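Local structure of DNA sulfur modification protein DndE (Escherichia coli, 4LRV) at residues L3-L9 with V60-W66; F36-V40 with A73-L78; E43-S47 with K92-H97. The protein takes part in DNA phosphorothioation, the sulfur modification of DNA, in which it probably acts as a DNA-binding component. All coordinates share one frame. Residue numbers count along the deposited sequence, not the author numbering.

Contact 1 (L3-L9 with V60-W66); sequences LPNRMAL and VLDKITW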
ATOM      1  N   LEU A   3      15.843  -7.839 -21.642  1.00 22.34           N
ATOM      2  CA  LEU A   3      16.046  -8.425 -20.348  1.00 20.11           C
ATOM      3  C   LEU A   3      15.339  -9.775 -20.330  1.00 19.35           C
ATOM      4  O   LEU A   3      14.244  -9.905 -20.872  1.00 19.19           O
ATOM      5  CB  LEU A   3      15.469  -7.523 -19.267  1.00 19.35           C
ATOM      6  CG  LEU A   3      16.377  -6.512 -18.573  1.00 19.13           C
ATOM      7  CD1 LEU A   3      15.604  -5.734 -17.522  1.00 18.46           C
ATOM      8  CD2 LEU A   3      17.622  -7.147 -17.980  1.00 17.60           C
ATOM      9  N   PRO A   4      15.963 -10.784 -19.707  1.00 18.47           N
ATOM     10  CA  PRO A   4      15.354 -12.105 -19.675  1.00 18.61           C
ATOM     11  C   PRO A   4      14.121 -12.125 -18.776  1.00 19.12           C
ATOM     12  O   PRO A   4      13.794 -11.112 -18.171  1.00 19.29           O
ATOM     13  CB  PRO A   4      16.469 -12.986 -19.089  1.00 18.21           C
ATOM     14  CG  PRO A   4      17.302 -12.078 -18.320  1.00 17.77           C
ATOM     15  CD  PRO A   4      17.269 -10.766 -19.026  1.00 18.20           C
ATOM     16  N   ASN A   5      13.450 -13.272 -18.698  1.00 19.77           N
ATOM     17  CA  ASN A   5      12.294 -13.447 -17.815  1.00 20.55           C
ATOM     18  C   ASN A   5      12.666 -13.392 -16.331  1.00 18.97           C
ATOM     19  O   ASN A   5      11.846 -13.014 -15.492  1.00 18.35           O
ATOM     20  CB  ASN A   5      11.580 -14.774 -18.125  1.00 22.20           C
ATOM     21  CG  ASN A   5      12.423 -15.999 -17.763  1.00 26.93           C
ATOM     22  OD1 ASN A   5      11.931 -16.943 -17.131  1.00 31.51           O
ATOM     23  ND2 ASN A   5      13.700 -15.990 -18.161  1.00 29.78           N
ATOM     24  N   ARG A   6      13.897 -13.784 -16.011  1.00 17.60           N
ATOM     25  CA  ARG A   6      14.368 -13.758 -14.630  1.00 16.92           C
ATOM     26  C   ARG A   6      15.869 -13.485 -14.516  1.00 16.28           C
ATOM     27  O   ARG A   6      16.643 -13.785 -15.424  1.00 15.89           O
ATOM     28  CB  ARG A   6      13.969 -15.032 -13.872  1.00 17.12           C
ATOM     29  CG  ARG A   6      14.340 -16.314 -14.549  1.00 18.27           C
ATOM     30  CD  ARG A   6      14.041 -17.484 -13.658  1.00 21.50           C
ATOM     31  NE  ARG A   6      12.802 -18.181 -13.998  1.00 24.20           N
ATOM     32  CZ  ARG A   6      12.620 -19.489 -13.807  1.00 24.68           C
ATOM     33  NH1 ARG A   6      13.594 -20.225 -13.286  1.00 24.42           N
ATOM     34  NH2 ARG A   6      11.477 -20.068 -14.154  1.00 24.94           N
HETATM   35  N   MSE A   7      16.270 -12.892 -13.394  1.00 15.61           N
HETATM   36  CA  MSE A   7      17.669 -12.529 -13.203  1.00 15.25           C
HETATM   37  C   MSE A   7      18.040 -12.464 -11.746  1.00 13.98           C
HETATM   38  O   MSE A   7      17.166 -12.448 -10.879  1.00 13.59           O
HETATM   39  CB  MSE A   7      17.977 -11.179 -13.856  1.00 16.13           C
HETATM   40  CG  MSE A   7      17.129 -10.047 -13.369  1.00 20.66           C
HETATM   41 SE   MSE A   7      15.885  -9.415 -14.735  1.00 35.31          SE
HETATM   42  CE  MSE A   7      14.534 -10.745 -14.533  1.00 30.36           C
ATOM     43  N   ALA A   8      19.345 -12.417 -11.496  1.00 13.19           N
ATOM     44  CA  ALA A   8      19.894 -12.293 -10.154  1.00 12.93           C
ATOM     45  C   ALA A   8      20.798 -11.060 -10.043  1.00 12.66           C
ATOM     46  O   ALA A   8      21.347 -10.597 -11.038  1.00 12.02           O
ATOM     47  CB  ALA A   8      20.668 -13.555  -9.781  1.00 13.05           C
ATOM     48  N   LEU A   9      20.927 -10.527  -8.830  1.00 12.74           N
ATOM     49  CA  LEU A   9      21.916  -9.496  -8.533  1.00 13.19           C
ATOM     50  C   LEU A   9      23.197 -10.141  -7.999  1.00 13.65           C
ATOM     51  O   LEU A   9      23.301 -11.360  -7.924  1.00 13.20           O
ATOM     52  CB  LEU A   9      21.350  -8.499  -7.516  1.00 13.10           C
ATOM     53  CG  LEU A   9      20.250  -7.620  -8.106  1.00 13.15           C
ATOM     54  CD1 LEU A   9      19.589  -6.769  -7.050  1.00 13.40           C
ATOM     55  CD2 LEU A   9      20.812  -6.744  -9.211  1.00 12.92           C
ATOM     56  N   VAL A  60      17.245 -16.047  -7.920  1.00 16.22           N
ATOM     57  CA  VAL A  60      16.903 -15.685  -9.301  1.00 15.70           C
ATOM     58  C   VAL A  60      15.401 -15.365  -9.345  1.00 15.38           C
ATOM     59  O   VAL A  60      14.564 -16.271  -9.420  1.00 15.41           O
ATOM     60  CB  VAL A  60      17.219 -16.822 -10.311  1.00 16.02           C
ATOM     61  CG1 VAL A  60      16.952 -16.356 -11.727  1.00 16.07           C
ATOM     62  CG2 VAL A  60      18.652 -17.305 -10.185  1.00 15.71           C
ATOM     63  N   LEU A  61      15.060 -14.083  -9.267  1.00 14.63           N
ATOM     64  CA  LEU A  61      13.654 -13.675  -9.244  1.00 14.22           C
ATOM     65  C   LEU A  61      13.160 -13.290 -10.619  1.00 14.24           C
ATOM     66  O   LEU A  61      13.933 -12.845 -11.454  1.00 14.74           O
ATOM     67  CB  LEU A  61      13.443 -12.501  -8.290  1.00 13.84           C
ATOM     68  CG  LEU A  61      14.003 -12.674  -6.884  1.00 14.09           C
ATOM     69  CD1 LEU A  61      13.944 -11.361  -6.151  1.00 13.55           C
ATOM     70  CD2 LEU A  61      13.279 -13.785  -6.113  1.00 14.19           C
ATOM     71  N   ASP A  62      11.866 -13.460 -10.848  1.00 14.45           N
ATOM     72  CA  ASP A  62      11.223 -12.982 -12.068  1.00 14.97           C
ATOM     73  C   ASP A  62      11.438 -11.497 -12.290  1.00 14.65           C
ATOM     74  O   ASP A  62      11.427 -10.700 -11.346  1.00 15.00           O
ATOM     75  CB  ASP A  62       9.716 -13.242 -12.021  1.00 15.41           C
ATOM     76  CG  ASP A  62       9.381 -14.697 -11.833  1.00 17.35           C
ATOM     77  OD1 ASP A  62      10.142 -15.564 -12.307  1.00 17.61           O
ATOM     78  OD2 ASP A  62       8.339 -14.973 -11.203  1.00 20.39           O
ATOM     79  N   LYS A  63      11.614 -11.126 -13.549  1.00 14.60           N
ATOM     80  CA  LYS A  63      11.699  -9.725 -13.940  1.00 14.77           C
ATOM     81  C   LYS A  63      10.575  -8.873 -13.355  1.00 14.35           C
ATOM     82  O   LYS A  63      10.805  -7.736 -12.954  1.00 14.20           O
ATOM     83  CB  LYS A  63      11.710  -9.599 -15.461  1.00 15.07           C
ATOM     84  CG  LYS A  63      12.022  -8.186 -15.949  1.00 16.09           C
ATOM     85  CD  LYS A  63      12.410  -8.173 -17.421  1.00 17.01           C
ATOM     86  CE  LYS A  63      11.272  -8.658 -18.317  1.00 17.27           C
ATOM     87  NZ  LYS A  63      11.814  -9.270 -19.549  1.00 16.83           N
ATOM     88  N   ILE A  64       9.372  -9.433 -13.290  1.00 14.20           N
ATOM     89  CA  ILE A  64       8.212  -8.682 -12.826  1.00 14.33           C
ATOM     90  C   ILE A  64       8.311  -8.437 -11.332  1.00 13.63           C
ATOM     91  O   ILE A  64       7.931  -7.374 -10.838  1.00 13.21           O
ATOM     92  CB  ILE A  64       6.893  -9.389 -13.147  1.00 14.91           C
ATOM     93  CG1 ILE A  64       6.949 -10.016 -14.536  1.00 15.97           C
ATOM     94  CG2 ILE A  64       5.732  -8.388 -13.054  1.00 15.73           C
ATOM     95  CD1 ILE A  64       5.595 -10.483 -15.062  1.00 18.16           C
ATOM     96  N   THR A  65       8.837  -9.426 -10.625  1.00 13.03           N
ATOM     97  CA  THR A  65       9.112  -9.293  -9.210  1.00 12.54           C
ATOM     98  C   THR A  65      10.099  -8.155  -8.962  1.00 12.27           C
ATOM     99  O   THR A  65       9.861  -7.307  -8.104  1.00 11.84           O
ATOM    100  CB  THR A  65       9.684 -10.592  -8.616  1.00 12.37           C
ATOM    101  OG1 THR A  65       8.871 -11.701  -9.009  1.00 12.66           O
ATOM    102  CG2 THR A  65       9.710 -10.508  -7.114  1.00 11.24           C
ATOM    103  N   TRP A  66      11.203  -8.149  -9.708  1.00 11.97           N
ATOM    104  CA  TRP A  66      12.208  -7.109  -9.550  1.00 12.09           C
ATOM    105  C   TRP A  66      11.664  -5.744  -9.942  1.00 12.39           C
ATOM    106  O   TRP A  66      11.807  -4.776  -9.186  1.00 12.82           O
ATOM    107  CB  TRP A  66      13.452  -7.385 -10.396  1.00 12.08           C
ATOM    108  CG  TRP A  66      14.402  -8.430  -9.867  1.00 11.72           C
ATOM    109  CD1 TRP A  66      14.716  -9.612 -10.466  1.00 11.52           C
ATOM    110  CD2 TRP A  66      15.187  -8.368  -8.668  1.00 11.31           C
ATOM    111  NE1 TRP A  66      15.628 -10.297  -9.713  1.00 11.89           N
ATOM    112  CE2 TRP A  66      15.940  -9.558  -8.604  1.00 11.43           C
ATOM    113  CE3 TRP A  66      15.323  -7.426  -7.636  1.00 11.26           C
ATOM    114  CZ2 TRP A  66      16.822  -9.834  -7.554  1.00 11.07           C
ATOM    115  CZ3 TRP A  66      16.203  -7.702  -6.594  1.00 11.02           C
ATOM    116  CH2 TRP A  66      16.935  -8.902  -6.560  1.00 10.63           C
TER
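Backbone hydrogen bonds set the alignment of L3-L9 with V60-W66. M7 N donates to L61 O at 3.0 Å, and L61 N returns a weak bond to M7 O at 3.1 Å, making M7 and L61 an antiparallel hydrogen-bonded pair. R6 and D62 form the adjoining non-hydrogen-bonded pair, with CA atoms 4.1 Å apart. One step further, K63 N meets N5 O at 2.7 Å in an almost linear bond, so the first amide of helix 63-67 is satisfied by the N-terminal segment. The result is a minimal two-stranded antiparallel ribbon, 6-7 against 61-62, running directly into a helix in a protein that is otherwise largely helical; D62 takes the N-cap position, though its side chain makes no capping bond.

Side chains supply two further polar links. The amine of K63 reaches back along the N-terminal segment, where NZ donates to L3 O at 2.8 Å and P4 O at 3.0 Å, while W66 NE1 donates to M7 O at 2.9 Å. The charged groups of R6 and D62 stay apart, NE to OD1 being 4.1 Å; each instead forms a salt bridge to a second subunit, R6 to its E41 and D62 to its R38.

Apolar packing gathers around the W66 indole. The selenium of selenomethionine M7 lies obliquely 5.3 Å from the centroid of the five-membered ring, a Met-aromatic contact, and M7 CG approaches W66 CD1 at 3.8 Å. L9 CD1 touches W66 CH2 at 3.4 Å, and W94 of helix 87-103 meets the indole edge-to-face.

Contact 2 (F36-V40 with A73-L78); sequences FFRSV and ATELVL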
ATOM      1  N   PHE A  36      18.377   1.519  -9.112  1.00 14.37           N
ATOM      2  CA  PHE A  36      18.522   1.633 -10.563  1.00 13.75           C
ATOM      3  C   PHE A  36      18.313   3.066 -11.058  1.00 14.03           C
ATOM      4  O   PHE A  36      19.157   3.603 -11.779  1.00 13.31           O
ATOM      5  CB  PHE A  36      17.574   0.674 -11.304  1.00 13.34           C
ATOM      6  CG  PHE A  36      17.749   0.682 -12.803  1.00 12.30           C
ATOM      7  CD1 PHE A  36      18.812   0.020 -13.395  1.00 11.04           C
ATOM      8  CD2 PHE A  36      16.851   1.362 -13.622  1.00 12.71           C
ATOM      9  CE1 PHE A  36      18.986   0.033 -14.773  1.00 10.93           C
ATOM     10  CE2 PHE A  36      17.015   1.379 -15.013  1.00 11.95           C
ATOM     11  CZ  PHE A  36      18.089   0.713 -15.582  1.00 11.53           C
ATOM     12  N   PHE A  37      17.195   3.681 -10.673  1.00 14.57           N
ATOM     13  CA  PHE A  37      16.874   5.021 -11.181  1.00 15.17           C
ATOM     14  C   PHE A  37      17.718   6.151 -10.591  1.00 15.85           C
ATOM     15  O   PHE A  37      17.922   7.162 -11.252  1.00 15.88           O
ATOM     16  CB  PHE A  37      15.378   5.334 -11.092  1.00 14.87           C
ATOM     17  CG  PHE A  37      14.545   4.558 -12.069  1.00 14.01           C
ATOM     18  CD1 PHE A  37      14.773   4.671 -13.435  1.00 13.26           C
ATOM     19  CD2 PHE A  37      13.551   3.699 -11.626  1.00 13.18           C
ATOM     20  CE1 PHE A  37      14.031   3.943 -14.347  1.00 13.49           C
ATOM     21  CE2 PHE A  37      12.793   2.965 -12.527  1.00 13.78           C
ATOM     22  CZ  PHE A  37      13.032   3.088 -13.897  1.00 14.08           C
ATOM     23  N   ARG A  38      18.225   5.992  -9.372  1.00 16.04           N
ATOM     24  CA  ARG A  38      19.066   7.044  -8.838  1.00 17.25           C
ATOM     25  C   ARG A  38      20.453   6.931  -9.470  1.00 17.28           C
ATOM     26  O   ARG A  38      21.168   7.909  -9.632  1.00 17.99           O
ATOM     27  CB  ARG A  38      19.078   7.062  -7.294  1.00 18.01           C
ATOM     28  CG  ARG A  38      20.206   6.312  -6.608  1.00 19.98           C
ATOM     29  CD  ARG A  38      20.376   6.788  -5.161  1.00 23.85           C
ATOM     30  NE  ARG A  38      19.170   6.588  -4.354  1.00 27.12           N
ATOM     31  CZ  ARG A  38      18.954   5.545  -3.546  1.00 28.34           C
ATOM     32  NH1 ARG A  38      19.861   4.579  -3.422  1.00 27.10           N
ATOM     33  NH2 ARG A  38      17.816   5.461  -2.858  1.00 29.57           N
ATOM     34  N   SER A  39      20.804   5.722  -9.868  1.00 16.82           N
ATOM     35  CA  SER A  39      22.047   5.490 -10.566  1.00 15.97           C
ATOM     36  C   SER A  39      21.982   6.043 -11.993  1.00 15.79           C
ATOM     37  O   SER A  39      22.867   6.763 -12.457  1.00 16.17           O
ATOM     38  CB  SER A  39      22.317   4.001 -10.595  1.00 15.29           C
ATOM     39  OG  SER A  39      23.550   3.747 -11.201  1.00 15.80           O
ATOM     40  N   VAL A  40      20.904   5.708 -12.676  1.00 15.41           N
ATOM     41  CA  VAL A  40      20.739   6.021 -14.086  1.00 14.87           C
ATOM     42  C   VAL A  40      20.537   7.526 -14.379  1.00 15.82           C
ATOM     43  O   VAL A  40      20.848   7.986 -15.475  1.00 15.59           O
ATOM     44  CB  VAL A  40      19.643   5.105 -14.659  1.00 14.36           C
ATOM     45  CG1 VAL A  40      18.563   5.852 -15.404  1.00 13.95           C
ATOM     46  CG2 VAL A  40      20.267   3.957 -15.441  1.00 13.92           C
ATOM     47  N   ALA A  73       9.311   1.053 -18.302  1.00 15.05           N
ATOM     48  CA  ALA A  73      10.218   2.170 -18.120  1.00 14.91           C
ATOM     49  C   ALA A  73      11.663   1.689 -18.035  1.00 14.81           C
ATOM     50  O   ALA A  73      12.520   2.162 -18.779  1.00 14.77           O
ATOM     51  CB  ALA A  73       9.847   2.954 -16.869  1.00 15.04           C
ATOM     52  N   THR A  74      11.925   0.749 -17.125  1.00 14.55           N
ATOM     53  CA  THR A  74      13.255   0.178 -16.969  1.00 14.40           C
ATOM     54  C   THR A  74      13.796  -0.331 -18.307  1.00 14.57           C
ATOM     55  O   THR A  74      14.870   0.093 -18.741  1.00 14.55           O
ATOM     56  CB  THR A  74      13.287  -0.971 -15.916  1.00 14.22           C
ATOM     57  OG1 THR A  74      12.785  -0.496 -14.663  1.00 13.74           O
ATOM     58  CG2 THR A  74      14.711  -1.481 -15.728  1.00 13.45           C
ATOM     59  N   GLU A  75      13.047  -1.220 -18.959  1.00 14.65           N
ATOM     60  CA  GLU A  75      13.489  -1.782 -20.236  1.00 15.53           C
ATOM     61  C   GLU A  75      13.729  -0.716 -21.305  1.00 15.17           C
ATOM     62  O   GLU A  75      14.562  -0.910 -22.182  1.00 15.18           O
ATOM     63  CB  GLU A  75      12.531  -2.871 -20.755  1.00 16.18           C
ATOM     64  CG  GLU A  75      12.360  -4.060 -19.803  1.00 19.42           C
ATOM     65  CD  GLU A  75      12.224  -5.401 -20.526  1.00 24.26           C
ATOM     66  OE1 GLU A  75      11.079  -5.866 -20.741  1.00 25.87           O
ATOM     67  OE2 GLU A  75      13.269  -5.998 -20.879  1.00 26.59           O
ATOM     68  N   LEU A  76      13.025   0.413 -21.225  1.00 15.25           N
ATOM     69  CA  LEU A  76      13.186   1.480 -22.222  1.00 15.66           C
ATOM     70  C   LEU A  76      14.446   2.285 -21.936  1.00 15.63           C
ATOM     71  O   LEU A  76      15.188   2.657 -22.843  1.00 15.80           O
ATOM     72  CB  LEU A  76      11.951   2.386 -22.274  1.00 16.09           C
ATOM     73  CG  LEU A  76      11.709   3.346 -23.459  1.00 17.05           C
ATOM     74  CD1 LEU A  76      12.096   4.755 -23.135  1.00 18.11           C
ATOM     75  CD2 LEU A  76      12.340   2.898 -24.768  1.00 17.34           C
ATOM     76  N   VAL A  77      14.697   2.538 -20.661  1.00 15.32           N
ATOM     77  CA  VAL A  77      15.937   3.178 -20.259  1.00 14.75           C
ATOM     78  C   VAL A  77      17.151   2.330 -20.672  1.00 14.48           C
ATOM     79  O   VAL A  77      18.091   2.835 -21.285  1.00 14.40           O
ATOM     80  CB  VAL A  77      15.955   3.455 -18.756  1.00 14.39           C
ATOM     81  CG1 VAL A  77      17.332   3.940 -18.329  1.00 14.29           C
ATOM     82  CG2 VAL A  77      14.896   4.481 -18.410  1.00 13.82           C
ATOM     83  N   LEU A  78      17.109   1.040 -20.355  1.00 14.07           N
ATOM     84  CA  LEU A  78      18.200   0.133 -20.711  1.00 13.95           C
ATOM     85  C   LEU A  78      18.435   0.065 -22.223  1.00 14.25           C
ATOM     86  O   LEU A  78      19.575  -0.028 -22.687  1.00 14.34           O
ATOM     87  CB  LEU A  78      17.950  -1.271 -20.142  1.00 13.22           C
ATOM     88  CG  LEU A  78      18.342  -1.440 -18.680  1.00 12.86           C
ATOM     89  CD1 LEU A  78      17.799  -2.757 -18.140  1.00 12.92           C
ATOM     90  CD2 LEU A  78      19.866  -1.355 -18.501  1.00 11.46           C
TER
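F36 and F37, neighbours on helix 28-40, reach helix 71-81 through different rotamers. F36 is t at chi1, which lays its ring beneath the T74 methyl: CG2 stands 4.2 Å from the ring centroid in a CH-pi contact, while CZ reaches L78 CG at 3.8 Å. F37 is m, and although its CA-CB bond points sideways, the ring swings across so that its edge faces V77, with CE1 4.2 Å from CG2. The two segments run roughly parallel, their axes 29° apart and 11.9 Å at closest approach, a wide helix-helix packing in which large side chains fill the gap within the helical core; no hydrogen bond crosses it. T74 is m, and its hydroxyl bonds to T70 O, just ahead of helix 71-81. V77, in the t rotamer, puts CG1 3.7 Å from CG1 of V40, whose chi1 of 128° falls between wells. Beyond these side chains, F37 and A73 also pack on Q72 and F37, respectively, of a fourth subunit.

Contact 3 (E43-S47 with K92-H97); sequences EFRYS and KAWAAH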
ATOM      1  N   GLU A  43      25.962   9.959 -13.352  1.00 17.80           N
ATOM      2  CA  GLU A  43      27.074   9.873 -14.312  1.00 17.58           C
ATOM      3  C   GLU A  43      27.527   8.448 -14.536  1.00 16.76           C
ATOM      4  O   GLU A  43      28.151   8.141 -15.552  1.00 17.15           O
ATOM      5  CB  GLU A  43      28.260  10.671 -13.803  1.00 18.19           C
ATOM      6  CG  GLU A  43      27.892  12.037 -13.276  1.00 21.07           C
ATOM      7  CD  GLU A  43      28.363  12.261 -11.854  1.00 24.91           C
ATOM      8  OE1 GLU A  43      27.533  12.726 -11.050  1.00 26.09           O
ATOM      9  OE2 GLU A  43      29.545  11.966 -11.535  1.00 26.57           O
ATOM     10  N   PHE A  44      27.227   7.572 -13.591  1.00 15.62           N
ATOM     11  CA  PHE A  44      27.620   6.192 -13.743  1.00 15.30           C
ATOM     12  C   PHE A  44      27.047   5.596 -15.033  1.00 14.25           C
ATOM     13  O   PHE A  44      25.917   5.882 -15.403  1.00 13.44           O
ATOM     14  CB  PHE A  44      27.201   5.361 -12.529  1.00 15.66           C
ATOM     15  CG  PHE A  44      27.544   3.913 -12.659  1.00 16.52           C
ATOM     16  CD1 PHE A  44      28.777   3.442 -12.235  1.00 16.78           C
ATOM     17  CD2 PHE A  44      26.645   3.022 -13.242  1.00 16.26           C
ATOM     18  CE1 PHE A  44      29.105   2.101 -12.366  1.00 16.65           C
ATOM     19  CE2 PHE A  44      26.965   1.688 -13.386  1.00 16.49           C
ATOM     20  CZ  PHE A  44      28.201   1.224 -12.946  1.00 16.69           C
ATOM     21  N   ARG A  45      27.863   4.796 -15.716  1.00 13.82           N
ATOM     22  CA  ARG A  45      27.448   4.058 -16.896  1.00 13.83           C
ATOM     23  C   ARG A  45      28.190   2.735 -16.937  1.00 14.89           C
ATOM     24  O   ARG A  45      29.412   2.678 -16.745  1.00 15.71           O
ATOM     25  CB  ARG A  45      27.736   4.832 -18.183  1.00 13.20           C
ATOM     26  CG  ARG A  45      26.829   6.024 -18.474  1.00 12.40           C
ATOM     27  CD  ARG A  45      25.391   5.605 -18.722  1.00 11.45           C
ATOM     28  NE  ARG A  45      24.546   6.754 -19.037  1.00 12.54           N
ATOM     29  CZ  ARG A  45      23.998   7.572 -18.138  1.00 13.18           C
ATOM     30  NH1 ARG A  45      24.205   7.390 -16.838  1.00 13.29           N
ATOM     31  NH2 ARG A  45      23.247   8.589 -18.540  1.00 13.13           N
ATOM     32  N   TYR A  46      27.446   1.669 -17.185  1.00 15.23           N
ATOM     33  CA  TYR A  46      28.048   0.377 -17.415  1.00 15.86           C
ATOM     34  C   TYR A  46      28.850   0.382 -18.720  1.00 16.46           C
ATOM     35  O   TYR A  46      28.491   1.055 -19.683  1.00 16.53           O
ATOM     36  CB  TYR A  46      26.976  -0.714 -17.454  1.00 15.36           C
ATOM     37  CG  TYR A  46      27.521  -2.079 -17.805  1.00 15.65           C
ATOM     38  CD1 TYR A  46      27.568  -2.508 -19.129  1.00 15.68           C
ATOM     39  CD2 TYR A  46      28.009  -2.929 -16.818  1.00 16.37           C
ATOM     40  CE1 TYR A  46      28.070  -3.754 -19.459  1.00 17.30           C
ATOM     41  CE2 TYR A  46      28.522  -4.183 -17.140  1.00 17.05           C
ATOM     42  CZ  TYR A  46      28.543  -4.591 -18.461  1.00 18.03           C
ATOM     43  OH  TYR A  46      29.046  -5.829 -18.799  1.00 19.47           O
ATOM     44  N   SER A  47      29.928  -0.389 -18.741  1.00 17.62           N
ATOM     45  CA  SER A  47      30.666  -0.631 -19.964  1.00 18.94           C
ATOM     46  C   SER A  47      31.259  -2.043 -19.886  1.00 20.21           C
ATOM     47  O   SER A  47      31.870  -2.398 -18.884  1.00 20.34           O
ATOM     48  CB  SER A  47      31.749   0.431 -20.156  1.00 18.44           C
ATOM     49  OG  SER A  47      32.208   0.436 -21.491  1.00 16.88           O
ATOM     50  N   LYS A  92      23.984  -7.601 -16.786  1.00 15.27           N
ATOM     51  CA  LYS A  92      25.128  -7.002 -16.091  1.00 15.48           C
ATOM     52  C   LYS A  92      24.932  -5.487 -15.938  1.00 14.88           C
ATOM     53  O   LYS A  92      25.182  -4.938 -14.871  1.00 14.83           O
ATOM     54  CB  LYS A  92      26.430  -7.295 -16.834  1.00 16.00           C
ATOM     55  CG  LYS A  92      26.899  -8.744 -16.753  1.00 18.52           C
ATOM     56  CD  LYS A  92      28.011  -9.031 -17.751  1.00 22.18           C
ATOM     57  CE  LYS A  92      28.761 -10.316 -17.381  1.00 25.78           C
ATOM     58  NZ  LYS A  92      29.682 -10.777 -18.467  1.00 27.20           N
ATOM     59  N   ALA A  93      24.456  -4.829 -16.996  1.00 14.14           N
ATOM     60  CA  ALA A  93      24.219  -3.388 -16.966  1.00 13.29           C
ATOM     61  C   ALA A  93      23.145  -2.998 -15.950  1.00 12.70           C
ATOM     62  O   ALA A  93      23.363  -2.080 -15.160  1.00 12.33           O
ATOM     63  CB  ALA A  93      23.865  -2.878 -18.341  1.00 13.23           C
ATOM     64  N   TRP A  94      22.004  -3.699 -15.966  1.00 12.50           N
ATOM     65  CA  TRP A  94      20.936  -3.486 -14.967  1.00 12.33           C
ATOM     66  C   TRP A  94      21.469  -3.701 -13.548  1.00 12.18           C
ATOM     67  O   TRP A  94      21.239  -2.882 -12.670  1.00 12.28           O
ATOM     68  CB  TRP A  94      19.691  -4.376 -15.227  1.00 12.29           C
ATOM     69  CG  TRP A  94      18.725  -4.416 -14.035  1.00 11.44           C
ATOM     70  CD1 TRP A  94      17.885  -3.427 -13.640  1.00 11.23           C
ATOM     71  CD2 TRP A  94      18.552  -5.489 -13.085  1.00 10.54           C
ATOM     72  NE1 TRP A  94      17.195  -3.808 -12.511  1.00 10.90           N
ATOM     73  CE2 TRP A  94      17.586  -5.067 -12.150  1.00 10.05           C
ATOM     74  CE3 TRP A  94      19.119  -6.763 -12.940  1.00  9.64           C
ATOM     75  CZ2 TRP A  94      17.170  -5.869 -11.081  1.00 10.55           C
ATOM     76  CZ3 TRP A  94      18.715  -7.555 -11.879  1.00 10.13           C
ATOM     77  CH2 TRP A  94      17.742  -7.107 -10.961  1.00 10.64           C
ATOM     78  N   ALA A  95      22.191  -4.799 -13.339  1.00 12.11           N
ATOM     79  CA  ALA A  95      22.792  -5.103 -12.036  1.00 12.48           C
ATOM     80  C   ALA A  95      23.825  -4.067 -11.588  1.00 12.40           C
ATOM     81  O   ALA A  95      23.812  -3.629 -10.442  1.00 12.31           O
ATOM     82  CB  ALA A  95      23.407  -6.500 -12.041  1.00 12.17           C
ATOM     83  N   ALA A  96      24.713  -3.673 -12.494  1.00 12.40           N
ATOM     84  CA  ALA A  96      25.711  -2.668 -12.179  1.00 12.62           C
ATOM     85  C   ALA A  96      25.042  -1.374 -11.702  1.00 13.28           C
ATOM     86  O   ALA A  96      25.497  -0.762 -10.730  1.00 13.50           O
ATOM     87  CB  ALA A  96      26.611  -2.407 -13.379  1.00 12.34           C
ATOM     88  N   HIS A  97      23.964  -0.974 -12.383  1.00 12.88           N
ATOM     89  CA  HIS A  97      23.188   0.185 -11.989  1.00 12.93           C
ATOM     90  C   HIS A  97      22.505   0.035 -10.632  1.00 13.12           C
ATOM     91  O   HIS A  97      22.422   0.995  -9.878  1.00 13.02           O
ATOM     92  CB  HIS A  97      22.158   0.553 -13.061  1.00 12.89           C
ATOM     93  CG  HIS A  97      22.675   1.516 -14.080  1.00 12.45           C
ATOM     94  ND1 HIS A  97      22.793   1.199 -15.418  1.00 11.51           N
ATOM     95  CD2 HIS A  97      23.139   2.780 -13.947  1.00 11.64           C
ATOM     96  CE1 HIS A  97      23.287   2.236 -16.068  1.00 11.70           C
ATOM     97  NE2 HIS A  97      23.507   3.208 -15.199  1.00 12.27           N
TER
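Y46 lays its ring across the backbone of helix 87-103, one face over A93 CA, which lies 3.6 Å from Y46 CG. The A93 methyl touches the same ring atom, CB to CG at 3.8 Å, and A96 CB sits 3.7 Å from Y46 CD2. At the phenol end, the aliphatic part of K92 passes close by, CD being 3.5 Å from Y46 OH, while the hydroxyl itself is hydrogen-bonded to D51. F44 meets the helix about one turn further on from A93, at A96 and H97: its ring directs an edge at the face of H97 in a T-shaped pair, with centroids 5.3 Å apart and planes at 81°, and F44 CZ meets A96 CB at 4.0 Å. Small alanines thus give the two aromatic rings close access to the helix. No hydrogen bond joins the segments, although Y82 OH bonds to Y46 N from nearby. The arrangement is that of an extended loop, following helix 28-40, strapped along the surface of a helix by aromatic side chains.

In the fold
Along the chain the segments alternate: 3-9, 36-40 and 43-47 come first, and their partners 60-66, 73-78 and 92-97 follow in the same order, so the three contacts interlock within one compact fold. Contacts 2 and 3 are the nearest, centres 10 Å apart, and meet where F36, S39 and V40 pack on H97; contact 1 lies 15 Å from contact 2 and 16 Å from contact 3, across the chain's centre from the latter. W94 of helix 87-103 ties them together, touching M7, L9 and W66 of contact 1 as well as F36 of contact 2. The ribbon, helices and loop therefore close around one shared aromatic core, while contacts 1 and 2 also face other subunits.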